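Long-range contacts in flavin-dependent thymidylate synthase (Thermus thermophilus, PDB 6J61), which probably catalyses the FAD-dependent reductive methylation of dUMP to dTMP, with methylenetetrahydrofolate as methyl donor and NADPH as reductant: residues L10-V15 / F102-A107; A72-A77 / L164-Y169; Q79-R84 / F168-D173; Q137-A142 / V159-L164. All coordinates share one frame; numbering follows the deposited sequence.

Contact 1: residues L10-V15 / F102-A107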
# COMPACT_ATOMS: atom_id res chain seq x y z
N LEU A 10 -17.65 24.77 1.59
CA LEU A 10 -17.10 26.00 1.05
C LEU A 10 -18.12 26.66 0.14
O LEU A 10 -19.31 26.33 0.18
CB LEU A 10 -15.81 25.73 0.28
CG LEU A 10 -14.70 25.07 1.11
CD1 LEU A 10 -13.40 25.06 0.30
CD2 LEU A 10 -14.51 25.81 2.41
N ASP A 11 -17.65 27.59 -0.69
CA ASP A 11 -18.54 28.32 -1.57
C ASP A 11 -19.14 27.48 -2.70
O ASP A 11 -20.34 27.54 -2.93
CB ASP A 11 -17.83 29.56 -2.12
CG ASP A 11 -16.64 29.21 -3.00
OD1 ASP A 11 -16.02 28.16 -2.76
OD2 ASP A 11 -16.32 30.00 -3.91
N LYS A 12 -18.32 26.68 -3.37
CA LYS A 12 -18.84 25.88 -4.48
C LYS A 12 -18.52 24.37 -4.44
O LYS A 12 -18.80 23.67 -5.41
CB LYS A 12 -18.33 26.46 -5.80
CG LYS A 12 -18.42 27.97 -5.91
CD LYS A 12 -17.85 28.44 -7.25
CE LYS A 12 -17.88 29.97 -7.41
NZ LYS A 12 -17.01 30.69 -6.44
N GLY A 13 -17.97 23.87 -3.34
CA GLY A 13 -17.64 22.46 -3.28
C GLY A 13 -18.72 21.57 -2.68
O GLY A 13 -19.82 22.02 -2.38
N PHE A 14 -18.41 20.29 -2.52
CA PHE A 14 -19.37 19.34 -1.95
C PHE A 14 -18.78 17.95 -1.71
O PHE A 14 -17.66 17.65 -2.11
CB PHE A 14 -20.61 19.24 -2.85
CG PHE A 14 -20.34 18.70 -4.24
CD1 PHE A 14 -20.19 17.33 -4.47
CD2 PHE A 14 -20.26 19.57 -5.34
CE1 PHE A 14 -19.97 16.83 -5.76
CE2 PHE A 14 -20.05 19.07 -6.63
CZ PHE A 14 -19.90 17.70 -6.84
N VAL A 15 -19.55 17.12 -1.03
CA VAL A 15 -19.17 15.75 -0.74
C VAL A 15 -20.45 14.95 -0.94
O VAL A 15 -21.48 15.27 -0.33
CB VAL A 15 -18.67 15.59 0.73
CG1 VAL A 15 -18.48 14.12 1.05
CG2 VAL A 15 -17.36 16.32 0.92
N PHE A 102 -13.78 29.12 -8.87
CA PHE A 102 -12.74 29.35 -7.90
C PHE A 102 -13.28 29.45 -6.49
O PHE A 102 -14.39 29.91 -6.26
CB PHE A 102 -11.97 30.62 -8.22
CG PHE A 102 -11.28 30.58 -9.54
CD1 PHE A 102 -11.99 30.82 -10.71
CD2 PHE A 102 -9.92 30.30 -9.62
CE1 PHE A 102 -11.35 30.78 -11.95
CE2 PHE A 102 -9.27 30.27 -10.85
CZ PHE A 102 -9.99 30.51 -12.01
N TYR A 103 -12.45 29.02 -5.54
CA TYR A 103 -12.81 29.08 -4.14
C TYR A 103 -12.49 30.47 -3.58
O TYR A 103 -11.33 30.85 -3.45
CB TYR A 103 -12.02 28.04 -3.35
CG TYR A 103 -11.91 28.38 -1.89
CD1 TYR A 103 -13.06 28.49 -1.10
CD2 TYR A 103 -10.67 28.58 -1.30
CE1 TYR A 103 -12.97 28.79 0.26
CE2 TYR A 103 -10.57 28.89 0.06
CZ TYR A 103 -11.72 28.99 0.83
OH TYR A 103 -11.63 29.26 2.18
N GLU A 104 -13.53 31.22 -3.25
CA GLU A 104 -13.32 32.54 -2.68
C GLU A 104 -13.66 32.44 -1.20
O GLU A 104 -14.81 32.24 -0.82
CB GLU A 104 -14.18 33.57 -3.42
CG GLU A 104 -13.82 33.69 -4.89
CD GLU A 104 -14.51 34.86 -5.60
OE1 GLU A 104 -14.40 36.00 -5.11
OE2 GLU A 104 -15.16 34.63 -6.65
N PRO A 105 -12.64 32.56 -0.34
CA PRO A 105 -12.83 32.47 1.10
C PRO A 105 -13.86 33.44 1.66
O PRO A 105 -14.13 34.48 1.07
CB PRO A 105 -11.43 32.73 1.64
CG PRO A 105 -10.86 33.67 0.63
CD PRO A 105 -11.29 33.04 -0.66
N GLU A 106 -14.43 33.08 2.80
CA GLU A 106 -15.41 33.90 3.49
C GLU A 106 -14.58 35.10 3.94
O GLU A 106 -15.00 36.24 3.84
CB GLU A 106 -15.94 33.16 4.71
CG GLU A 106 -17.35 33.53 5.12
CD GLU A 106 -18.39 32.73 4.37
OE1 GLU A 106 -18.36 32.74 3.12
OE2 GLU A 106 -19.25 32.10 5.02
N ALA A 107 -13.38 34.79 4.42
CA ALA A 107 -12.45 35.80 4.90
C ALA A 107 -11.05 35.19 5.02
O ALA A 107 -10.90 34.00 5.28
CB ALA A 107 -12.90 36.33 6.25

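Contact 2: residues A72-A77 / L164-Y169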
# COMPACT_ATOMS: atom_id res chain seq x y z
N ALA A 72 -13.53 20.11 -4.97
CA ALA A 72 -12.76 20.96 -4.07
C ALA A 72 -11.63 21.70 -4.75
O ALA A 72 -11.22 21.37 -5.86
CB ALA A 72 -12.19 20.12 -2.93
N PRO A 73 -11.10 22.73 -4.08
CA PRO A 73 -10.00 23.53 -4.63
C PRO A 73 -8.76 22.63 -4.76
O PRO A 73 -8.54 21.74 -3.93
CB PRO A 73 -9.81 24.62 -3.58
CG PRO A 73 -11.16 24.74 -2.97
CD PRO A 73 -11.59 23.31 -2.82
N ILE A 74 -7.96 22.86 -5.79
CA ILE A 74 -6.78 22.06 -6.00
C ILE A 74 -5.90 21.98 -4.76
O ILE A 74 -5.44 20.89 -4.40
CB ILE A 74 -5.98 22.58 -7.22
CG1 ILE A 74 -6.75 22.26 -8.50
CG2 ILE A 74 -4.62 21.94 -7.30
CD1 ILE A 74 -6.14 22.86 -9.75
N PHE A 75 -5.66 23.11 -4.09
CA PHE A 75 -4.80 23.07 -2.91
C PHE A 75 -5.36 22.18 -1.79
O PHE A 75 -4.63 21.68 -0.95
CB PHE A 75 -4.47 24.48 -2.38
CG PHE A 75 -5.59 25.13 -1.62
CD1 PHE A 75 -6.70 25.64 -2.28
CD2 PHE A 75 -5.51 25.25 -0.24
CE1 PHE A 75 -7.73 26.25 -1.57
CE2 PHE A 75 -6.53 25.87 0.48
CZ PHE A 75 -7.65 26.36 -0.19
N VAL A 76 -6.67 21.97 -1.79
CA VAL A 76 -7.25 21.09 -0.79
C VAL A 76 -7.07 19.65 -1.31
O VAL A 76 -6.77 18.73 -0.54
CB VAL A 76 -8.73 21.39 -0.57
CG1 VAL A 76 -9.39 20.27 0.23
CG2 VAL A 76 -8.87 22.69 0.20
N ALA A 77 -7.22 19.49 -2.62
CA ALA A 77 -7.07 18.18 -3.25
C ALA A 77 -5.69 17.58 -3.03
O ALA A 77 -5.57 16.37 -2.82
CB ALA A 77 -7.35 18.29 -4.74
N LEU A 164 -8.43 26.86 -7.93
CA LEU A 164 -9.31 26.36 -8.98
C LEU A 164 -10.00 25.13 -8.40
O LEU A 164 -9.37 24.35 -7.69
CB LEU A 164 -8.50 25.95 -10.21
CG LEU A 164 -9.38 25.51 -11.39
CD1 LEU A 164 -9.88 26.76 -12.09
CD2 LEU A 164 -8.61 24.62 -12.35
N TYR A 165 -11.29 24.96 -8.67
CA TYR A 165 -11.98 23.79 -8.16
C TYR A 165 -11.66 22.59 -9.04
O TYR A 165 -11.24 22.75 -10.19
CB TYR A 165 -13.48 24.02 -8.15
CG TYR A 165 -14.00 24.54 -6.84
CD1 TYR A 165 -14.29 23.67 -5.79
CD2 TYR A 165 -14.17 25.92 -6.63
CE1 TYR A 165 -14.73 24.14 -4.56
CE2 TYR A 165 -14.61 26.41 -5.40
CZ TYR A 165 -14.89 25.51 -4.37
OH TYR A 165 -15.30 25.98 -3.14
N THR A 166 -11.84 21.39 -8.50
CA THR A 166 -11.59 20.16 -9.23
C THR A 166 -12.46 19.06 -8.64
O THR A 166 -12.88 19.15 -7.49
CB THR A 166 -10.10 19.74 -9.14
OG1 THR A 166 -9.90 18.50 -9.82
CG2 THR A 166 -9.67 19.60 -7.69
N GLU A 167 -12.77 18.03 -9.42
CA GLU A 167 -13.61 16.96 -8.92
C GLU A 167 -12.93 15.62 -9.03
O GLU A 167 -12.08 15.42 -9.90
CB GLU A 167 -14.92 16.85 -9.70
CG GLU A 167 -15.71 18.11 -9.80
CD GLU A 167 -17.04 17.87 -10.50
OE1 GLU A 167 -17.66 18.86 -10.91
OE2 GLU A 167 -17.46 16.69 -10.62
N PHE A 168 -13.34 14.70 -8.16
CA PHE A 168 -12.80 13.35 -8.15
C PHE A 168 -13.64 12.37 -7.35
O PHE A 168 -14.52 12.74 -6.58
CB PHE A 168 -11.37 13.36 -7.60
CG PHE A 168 -11.25 13.93 -6.20
CD1 PHE A 168 -11.02 15.29 -6.02
CD2 PHE A 168 -11.31 13.10 -5.08
CE1 PHE A 168 -10.83 15.82 -4.73
CE2 PHE A 168 -11.13 13.62 -3.79
CZ PHE A 168 -10.88 14.99 -3.62
N TYR A 169 -13.36 11.09 -7.58
CA TYR A 169 -14.02 10.00 -6.87
C TYR A 169 -13.00 9.53 -5.84
O TYR A 169 -11.84 9.27 -6.19
CB TYR A 169 -14.36 8.86 -7.83
CG TYR A 169 -15.77 8.92 -8.36
CD1 TYR A 169 -16.34 10.14 -8.75
CD2 TYR A 169 -16.55 7.76 -8.47
CE1 TYR A 169 -17.64 10.20 -9.23
CE2 TYR A 169 -17.85 7.81 -8.96
CZ TYR A 169 -18.40 9.03 -9.33
OH TYR A 169 -19.69 9.10 -9.82

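Contact 3: residues Q79-R84 / F168-D173. With FAD (flavin-adenine dinucleotide), chain N; PO4 (phosphate ion), chain L.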
# COMPACT_ATOMS: atom_id res chain seq x y z
N GLN A 79 -3.64 17.97 -0.45
CA GLN A 79 -3.44 17.50 0.92
C GLN A 79 -4.23 16.22 1.05
O GLN A 79 -3.83 15.27 1.72
CB GLN A 79 -3.97 18.52 1.92
CG GLN A 79 -3.55 19.92 1.58
CD GLN A 79 -3.88 20.89 2.69
OE1 GLN A 79 -4.99 20.89 3.21
NE2 GLN A 79 -2.91 21.74 3.04
N TRP A 80 -5.37 16.20 0.40
CA TRP A 80 -6.22 15.05 0.44
C TRP A 80 -5.51 13.86 -0.21
O TRP A 80 -5.60 12.73 0.28
CB TRP A 80 -7.52 15.34 -0.30
CG TRP A 80 -8.67 14.46 0.07
CD1 TRP A 80 -8.65 13.10 0.21
CD2 TRP A 80 -10.01 14.87 0.30
NE1 TRP A 80 -9.92 12.64 0.51
CE2 TRP A 80 -10.77 13.71 0.58
CE3 TRP A 80 -10.66 16.11 0.30
CZ2 TRP A 80 -12.14 13.75 0.85
CZ3 TRP A 80 -12.02 16.15 0.56
CH2 TRP A 80 -12.74 14.98 0.84
N PHE A 81 -4.81 14.11 -1.31
CA PHE A 81 -4.15 13.03 -2.03
C PHE A 81 -2.88 12.50 -1.37
O PHE A 81 -2.33 11.49 -1.81
CB PHE A 81 -3.86 13.45 -3.48
CG PHE A 81 -5.09 13.73 -4.30
CD1 PHE A 81 -6.37 13.56 -3.75
CD2 PHE A 81 -4.99 14.19 -5.61
CE1 PHE A 81 -7.52 13.86 -4.50
CE2 PHE A 81 -6.14 14.49 -6.36
CZ PHE A 81 -7.40 14.32 -5.81
N ARG A 82 -2.43 13.16 -0.31
CA ARG A 82 -1.25 12.72 0.43
C ARG A 82 -1.53 11.36 1.05
O ARG A 82 -0.62 10.66 1.47
CB ARG A 82 -0.90 13.71 1.55
CG ARG A 82 -0.30 15.02 1.08
CD ARG A 82 1.07 14.81 0.45
NE ARG A 82 1.56 15.99 -0.26
CZ ARG A 82 1.70 17.20 0.28
NH1 ARG A 82 1.39 17.38 1.56
NH2 ARG A 82 2.13 18.21 -0.45
N HIS A 83 -2.82 11.02 1.13
CA HIS A 83 -3.28 9.75 1.68
C HIS A 83 -3.29 8.74 0.54
O HIS A 83 -4.16 8.75 -0.33
CB HIS A 83 -4.68 9.92 2.27
CG HIS A 83 -4.74 10.90 3.40
ND1 HIS A 83 -4.68 10.51 4.72
CD2 HIS A 83 -4.78 12.25 3.41
CE1 HIS A 83 -4.69 11.58 5.49
NE2 HIS A 83 -4.75 12.65 4.72
N ARG A 84 -2.30 7.86 0.59
CA ARG A 84 -2.06 6.85 -0.42
C ARG A 84 -2.92 5.60 -0.37
O ARG A 84 -3.00 4.88 -1.36
CB ARG A 84 -0.59 6.45 -0.37
CG ARG A 84 0.38 7.59 -0.68
CD ARG A 84 1.77 7.29 -0.14
NE ARG A 84 1.77 7.19 1.32
CZ ARG A 84 2.86 7.01 2.07
NH1 ARG A 84 4.05 6.91 1.50
NH2 ARG A 84 2.74 6.93 3.39
N PHE A 168 -13.34 14.70 -8.16
CA PHE A 168 -12.80 13.35 -8.15
C PHE A 168 -13.64 12.37 -7.35
O PHE A 168 -14.52 12.74 -6.58
CB PHE A 168 -11.37 13.36 -7.60
CG PHE A 168 -11.25 13.93 -6.20
CD1 PHE A 168 -11.02 15.29 -6.02
CD2 PHE A 168 -11.31 13.10 -5.08
CE1 PHE A 168 -10.83 15.82 -4.73
CE2 PHE A 168 -11.13 13.62 -3.79
CZ PHE A 168 -10.88 14.99 -3.62
N TYR A 169 -13.36 11.09 -7.58
CA TYR A 169 -14.02 10.00 -6.87
C TYR A 169 -13.00 9.53 -5.84
O TYR A 169 -11.84 9.27 -6.19
CB TYR A 169 -14.36 8.86 -7.83
CG TYR A 169 -15.77 8.92 -8.36
CD1 TYR A 169 -16.34 10.14 -8.75
CD2 TYR A 169 -16.55 7.76 -8.47
CE1 TYR A 169 -17.64 10.20 -9.23
CE2 TYR A 169 -17.85 7.81 -8.96
CZ TYR A 169 -18.40 9.03 -9.33
OH TYR A 169 -19.69 9.10 -9.82
N TRP A 170 -13.41 9.41 -4.59
CA TRP A 170 -12.53 8.97 -3.53
C TRP A 170 -13.11 7.68 -2.95
O TRP A 170 -14.22 7.66 -2.42
CB TRP A 170 -12.43 10.08 -2.47
CG TRP A 170 -11.50 9.81 -1.31
CD1 TRP A 170 -11.85 9.38 -0.05
CD2 TRP A 170 -10.08 9.93 -1.31
NE1 TRP A 170 -10.73 9.23 0.73
CE2 TRP A 170 -9.63 9.57 -0.02
CE3 TRP A 170 -9.14 10.32 -2.27
CZ2 TRP A 170 -8.28 9.57 0.33
CZ3 TRP A 170 -7.78 10.33 -1.92
CH2 TRP A 170 -7.37 9.95 -0.63
N LYS A 171 -12.35 6.60 -3.08
CA LYS A 171 -12.74 5.28 -2.58
C LYS A 171 -11.81 4.86 -1.45
O LYS A 171 -10.60 4.72 -1.65
CB LYS A 171 -12.68 4.24 -3.70
CG LYS A 171 -13.36 2.93 -3.35
CD LYS A 171 -12.42 1.90 -2.73
CE LYS A 171 -11.58 1.21 -3.77
NZ LYS A 171 -10.51 0.36 -3.19
N GLN A 172 -12.36 4.63 -0.26
CA GLN A 172 -11.53 4.26 0.87
C GLN A 172 -12.25 3.42 1.92
O GLN A 172 -13.43 3.63 2.18
CB GLN A 172 -10.97 5.53 1.51
CG GLN A 172 -9.89 5.32 2.54
CD GLN A 172 -9.16 6.60 2.84
OE1 GLN A 172 -9.79 7.66 2.98
NE2 GLN A 172 -7.83 6.54 2.92
N ASP A 173 -11.53 2.48 2.52
CA ASP A 173 -12.08 1.61 3.54
C ASP A 173 -12.24 2.35 4.87
O ASP A 173 -11.52 3.30 5.14
CB ASP A 173 -11.19 0.37 3.71
CG ASP A 173 -9.80 0.70 4.21
OD1 ASP A 173 -9.65 0.98 5.43
OD2 ASP A 173 -8.85 0.67 3.40
PA FAD N . -1.98 7.30 4.14
O1A FAD N . -1.31 7.90 2.96
O2A FAD N . -3.51 6.96 3.77
O5B FAD N . -1.20 5.95 4.52
C5B FAD N . -1.70 5.45 5.76
C4B FAD N . -0.69 4.44 6.28
O4B FAD N . -0.57 3.36 5.32
C3B FAD N . 0.69 5.06 6.39
O3B FAD N . 0.93 5.70 7.65
C2B FAD N . 1.64 3.89 6.13
O2B FAD N . 1.92 3.21 7.36
C1B FAD N . 0.85 3.02 5.11
N9A FAD N . 1.25 3.26 3.69
C8A FAD N . 0.41 3.60 2.66
N7A FAD N . 1.08 3.73 1.54
C5A FAD N . 2.38 3.49 1.77
C6A FAD N . 3.56 3.48 0.96
N6A FAD N . 3.49 3.77 -0.39
N1A FAD N . 4.75 3.18 1.54
C2A FAD N . 4.84 2.90 2.85
N3A FAD N . 3.76 2.90 3.64
C4A FAD N . 2.53 3.18 3.16
N1 FAD N . 3.72 16.35 4.08
C2 FAD N . 4.67 16.96 3.35
O2 FAD N . 4.94 16.50 2.25
N3 FAD N . 5.34 18.06 3.77
C4 FAD N . 5.10 18.64 5.00
O4 FAD N . 5.72 19.63 5.37
C4X FAD N . 4.05 18.01 5.87
N5 FAD N . 3.73 18.47 7.08
C5X FAD N . 2.78 17.87 7.85
C6 FAD N . 2.48 18.40 9.15
C7 FAD N . 1.51 17.80 9.96
C7M FAD N . 1.22 18.40 11.32
C8 FAD N . 0.80 16.64 9.49
C8M FAD N . -0.26 15.97 10.35
C9 FAD N . 1.07 16.10 8.23
C9A FAD N . 2.07 16.69 7.38
N10 FAD N . 2.38 16.16 6.08
C10 FAD N . 3.36 16.79 5.31
C1' FAD N . 1.69 14.97 5.52
C2' FAD N . 2.21 13.62 6.09
O2' FAD N . 3.62 13.51 5.93
C3' FAD N . 1.49 12.44 5.39
O3' FAD N . 1.87 12.40 4.00
C4' FAD N . -0.06 12.57 5.50
O4' FAD N . -0.44 13.00 6.82
C5' FAD N . -0.73 11.23 5.20
O5' FAD N . -0.57 10.40 6.35
P FAD N . -0.49 8.86 5.89
O1P FAD N . 0.54 8.69 4.82
O2P FAD N . -0.09 8.00 7.18
O3P FAD N . -1.99 8.39 5.38
P PO4 L . 0.59 21.82 1.56
O1 PO4 L . -0.80 22.23 1.25
O2 PO4 L . 1.53 22.77 0.93
O3 PO4 L . 0.83 20.46 1.03
O4 PO4 L . 0.79 21.82 3.03
O HOH W 1 -5.61 7.58 5.15

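Contact 4: residues Q137-A142 / V159-L164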
# COMPACT_ATOMS: atom_id res chain seq x y z
N GLN A 137 -9.05 36.45 -12.33
CA GLN A 137 -9.54 36.94 -13.61
C GLN A 137 -8.43 36.95 -14.66
O GLN A 137 -8.56 36.31 -15.71
CB GLN A 137 -10.13 38.35 -13.44
CG GLN A 137 -11.25 38.65 -14.45
CD GLN A 137 -11.92 39.99 -14.23
OE1 GLN A 137 -11.38 41.04 -14.60
NE2 GLN A 137 -13.10 39.97 -13.62
N GLU A 138 -7.35 37.68 -14.38
CA GLU A 138 -6.23 37.77 -15.31
C GLU A 138 -5.89 36.35 -15.75
O GLU A 138 -5.87 36.04 -16.94
CB GLU A 138 -5.01 38.41 -14.62
CG GLU A 138 -5.24 39.83 -14.12
CD GLU A 138 -5.52 40.81 -15.25
OE1 GLU A 138 -6.15 41.86 -14.99
OE2 GLU A 138 -5.10 40.54 -16.39
N ALA A 139 -5.64 35.50 -14.76
CA ALA A 139 -5.28 34.11 -15.00
C ALA A 139 -6.31 33.38 -15.86
O ALA A 139 -5.93 32.73 -16.83
CB ALA A 139 -5.09 33.38 -13.68
N TYR A 140 -7.59 33.48 -15.53
CA TYR A 140 -8.56 32.77 -16.36
C TYR A 140 -8.59 33.44 -17.73
O TYR A 140 -8.96 32.82 -18.73
CB TYR A 140 -9.96 32.78 -15.76
CG TYR A 140 -10.80 31.67 -16.34
CD1 TYR A 140 -10.63 30.36 -15.90
CD2 TYR A 140 -11.71 31.91 -17.37
CE1 TYR A 140 -11.35 29.31 -16.47
CE2 TYR A 140 -12.44 30.86 -17.95
CZ TYR A 140 -12.25 29.56 -17.49
OH TYR A 140 -12.94 28.51 -18.05
N GLY A 141 -8.19 34.71 -17.77
CA GLY A 141 -8.15 35.43 -19.02
C GLY A 141 -7.06 34.82 -19.88
O GLY A 141 -7.29 34.46 -21.04
N ALA A 142 -5.88 34.69 -19.29
CA ALA A 142 -4.72 34.11 -19.96
C ALA A 142 -5.06 32.70 -20.45
O ALA A 142 -4.75 32.33 -21.58
CB ALA A 142 -3.54 34.07 -19.01
N VAL A 159 -1.40 28.21 -16.07
CA VAL A 159 -1.49 29.59 -15.59
C VAL A 159 -2.61 29.78 -14.56
O VAL A 159 -2.74 30.85 -13.98
CB VAL A 159 -1.73 30.57 -16.74
CG1 VAL A 159 -0.46 30.77 -17.52
CG2 VAL A 159 -2.81 30.04 -17.65
N LEU A 160 -3.41 28.74 -14.35
CA LEU A 160 -4.52 28.81 -13.40
C LEU A 160 -4.06 28.59 -11.95
O LEU A 160 -3.25 27.71 -11.66
CB LEU A 160 -5.59 27.79 -13.78
CG LEU A 160 -6.16 27.99 -15.19
CD1 LEU A 160 -7.02 26.80 -15.56
CD2 LEU A 160 -6.95 29.30 -15.26
N PRO A 161 -4.59 29.40 -11.01
CA PRO A 161 -4.25 29.33 -9.59
C PRO A 161 -4.70 28.05 -8.88
O PRO A 161 -5.56 27.31 -9.37
CB PRO A 161 -4.91 30.58 -9.02
CG PRO A 161 -6.12 30.71 -9.86
CD PRO A 161 -5.58 30.46 -11.25
N LEU A 162 -4.11 27.80 -7.71
CA LEU A 162 -4.39 26.61 -6.90
C LEU A 162 -5.79 26.57 -6.29
O LEU A 162 -6.23 25.52 -5.83
CB LEU A 162 -3.34 26.48 -5.78
CG LEU A 162 -1.89 26.24 -6.23
CD1 LEU A 162 -0.93 26.30 -5.06
CD2 LEU A 162 -1.81 24.89 -6.90
N ASN A 163 -6.50 27.70 -6.29
CA ASN A 163 -7.85 27.72 -5.73
C ASN A 163 -8.89 27.25 -6.75
O ASN A 163 -10.09 27.25 -6.48
CB ASN A 163 -8.20 29.12 -5.23
CG ASN A 163 -8.28 30.13 -6.35
OD1 ASN A 163 -7.66 29.98 -7.41
ND2 ASN A 163 -9.04 31.19 -6.12
N LEU A 164 -8.43 26.86 -7.93
CA LEU A 164 -9.31 26.36 -8.98
C LEU A 164 -10.00 25.13 -8.40
O LEU A 164 -9.37 24.35 -7.69
CB LEU A 164 -8.50 25.95 -10.21
CG LEU A 164 -9.38 25.51 -11.39
CD1 LEU A 164 -9.88 26.76 -12.09
CD2 LEU A 164 -8.61 24.62 -12.35

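Contact 1: residues L10-V15 / F102-A107
CG of Asp11 sits between its own backbone N and carbonyl carbon (chi1 64°), CG of Leu10 stands anti to the carbonyl carbon, and Lys12 runs out extended before bending at its last torsion (chi4 65°). These torsions let the tip of the beta hairpin between strands 6-9 and 13-21, part of the antiparallel sheet of the ThyX fold, hold the loop around Tyr103. Asp11 OD2 is gripped twice, both times from above the carboxylate plane: Lys12 NZ reaches it at 2.7 Å in a salt bridge, and Glu104 N donates to it over 3.1 Å in an almost straight bond (172°). Lys12 NZ also donates to Phe102 O at 2.7 Å, nearly along the C=O axis. The ammonium thus serves two acceptors, Asp11 OD2 and Phe102 O, that lie 3.0 Å apart, and would be expected to offset their repulsion. Asp11 OD1 has the hydroxyl of Tyr165 as its polar partner, while Glu104 turns its carboxylate to Arg133. Tyr103, its CG anti to the backbone N, lies between Pro105 N over one ring face and Leu10 over the other, where Leu10 CD1 makes a CH-pi contact 3.7 Å from Tyr103 CD1.

Contact 2: residues A72-A77 / L164-Y169
The antiparallel pairing of strands 65-73 and 165-173, in the central sheet of the ThyX fold, ends here, where the first strand gives way to helix 74-80. Ala72 and Thr166 form a hydrogen-bonded pair: Ala72 N donates to Thr166 O at 2.8 Å, and Thr166 N returns a more bent bond (132°) to Ala72 O, coming from above the carbonyl plane. One step on, Pro73 faces Tyr165 as a non-hydrogen-bonded pair and takes the N-cap position, its carbonyl accepting from both Val76 N and Ala77 N. Ile74 N, in the first turn, looks back to the residue just before the other strand and donates to Leu164 O over 2.8 Å, nearly along the C=O axis. Pro73 CG lies over the Tyr165 ring in a CH-pi contact, with Pro73 CD 3.7 Å from Tyr165 CE1. Thr166 turns OG1 anti to its backbone N, toward Glu90, which leaves CG2 in the crowded position and 4.0 Å from Ala77 CB. Ile74 and Leu164 run side by side, CD1 of Ile74 meeting CB of Leu164 at 3.9 Å. An alanine at Tyr165 would remove the ring beside Pro73 and the hydroxyl bonded to Asp11, and would probably loosen the link between this strand end and the hairpin tip that carries Asp11. Backbone bonds therefore fix the register, while apolar side chains seat the new helix against the strand.

Contact 3: residues Q79-R84 / F168-D173
An aromatic cluster forms the dense half of this contact; the other half is a polar side of cofactor phosphates, a phosphate ion and water at the start of the ThyX motif. Three edge-to-face steps run through the cluster. CE1 of Phe81 stands over the centre of the Phe168 ring, tip to tip, with the planes at 81°. Phe168 offers its edge to one face of Trp80, Phe168 CZ lying 4.0 Å from Trp80 CD2. The edge of Trp80 points at Trp170, placing Trp80 NE1 over the centre of that indole, 3.1 Å from Trp170 CE2. Trp170, its CG anti to the backbone N, brings CH2 to 3.4 Å from His83 O and gives its NE1 proton to Gln172 OE1 at 2.9 Å. Phe180 stacks on Trp80. A leucine at Trp170 would remove the flat surface under Trp80 and the donor to Gln172, and would probably let the turn from Trp80 to His83 shift.

On the ligand side, hydrogen bonds, one through water, replace ring packing. Arg84 N donates to FAD O1A at 2.6 Å, and a water gives a proton to FAD O2A while also bonding His83 ND1; His83 NE2 is hydrogen-bonded to Arg184 NE. Gln79 NE2 reaches O1 of a bound phosphate ion at 2.8 Å and Arg82 NH2 its O3 at 3.0 Å; Ser92 and Arg157 of the second subunit bind it too, consistent with a dUMP site. The interlocked rings thus probably steady this turn, so that Arg84 N-H just after it and the Arg82 guanidinium meet anions of cofactor and, probably, substrate.

Contact 4: residues Q137-A142 / V159-L164
Small methyl groups on one flank of helix 132-148 meet the irregular segment 159-164, and the fit is one of shallow bumps in shallow hollows. Ala139 makes the central bump: its CB points at the loop and settles into the bend where Val159 leads on to Pro161, 3.5 Å from Val159 O and 3.8 Å from Pro161 CD. So small a group lets the backbones draw near, with the CA atoms of Ala139 and Leu160 5.6 Å apart. The reverse bump comes from the loop. Leu160, its CG anti to the carbonyl carbon, pushes CD2 into the notch between Ala139 O and the Tyr140 ring, 3.9 Å from Tyr140 CD1. Tyr140 leaves the helix with its CG anti to the backbone N (chi1 -159°) and runs alongside Leu160, so that its hydroxyl can bond to Leu98 O beyond. One turn on, Ala142 faces Val159 more loosely, CB to CG2 at 4.3 Å.

A type I turn from Pro161 to Leu164, closed by a bond of 3.2 Å from Leu164 N to Pro161 O, leads the chain into strand 165-173. Phe102 packs against Pro161, and Leu132 and Met158 of the second subunit touch Val159 and Pro161, so the joint lies beside a subunit interface. No hydrogen bond joins 137-142 to 159-164, though Asn163 ND2 bonds weakly to Gln136 OE1 one residue earlier. These two segments hold together through apolar surfaces, and the fit probably rests on matching shapes of two alanine methyls, the tyrosine ring and the loop's valine, leucine and proline.

Overall arrangement
From the N terminus, the hairpin tip at 10-15 enters contact 1, closed 87 residues later by the loop at 102-107. Before that loop is reached, the chain passes through 72-77 and 79-84, whose partners come only at 164-169 and 168-173; contact 1 therefore crosses contacts 2 and 3. Those two finish together on strand 165-173, sharing Phe168 and Tyr169. Contact 4 follows contact 1 in series and is nested in the loops closed by contacts 2 and 3, handing over Leu164 to contact 2. Hairpin, central strands, helices 74-80 and 132-148 and the cofactor site are thus tied together, and all four contacts touch the second subunit.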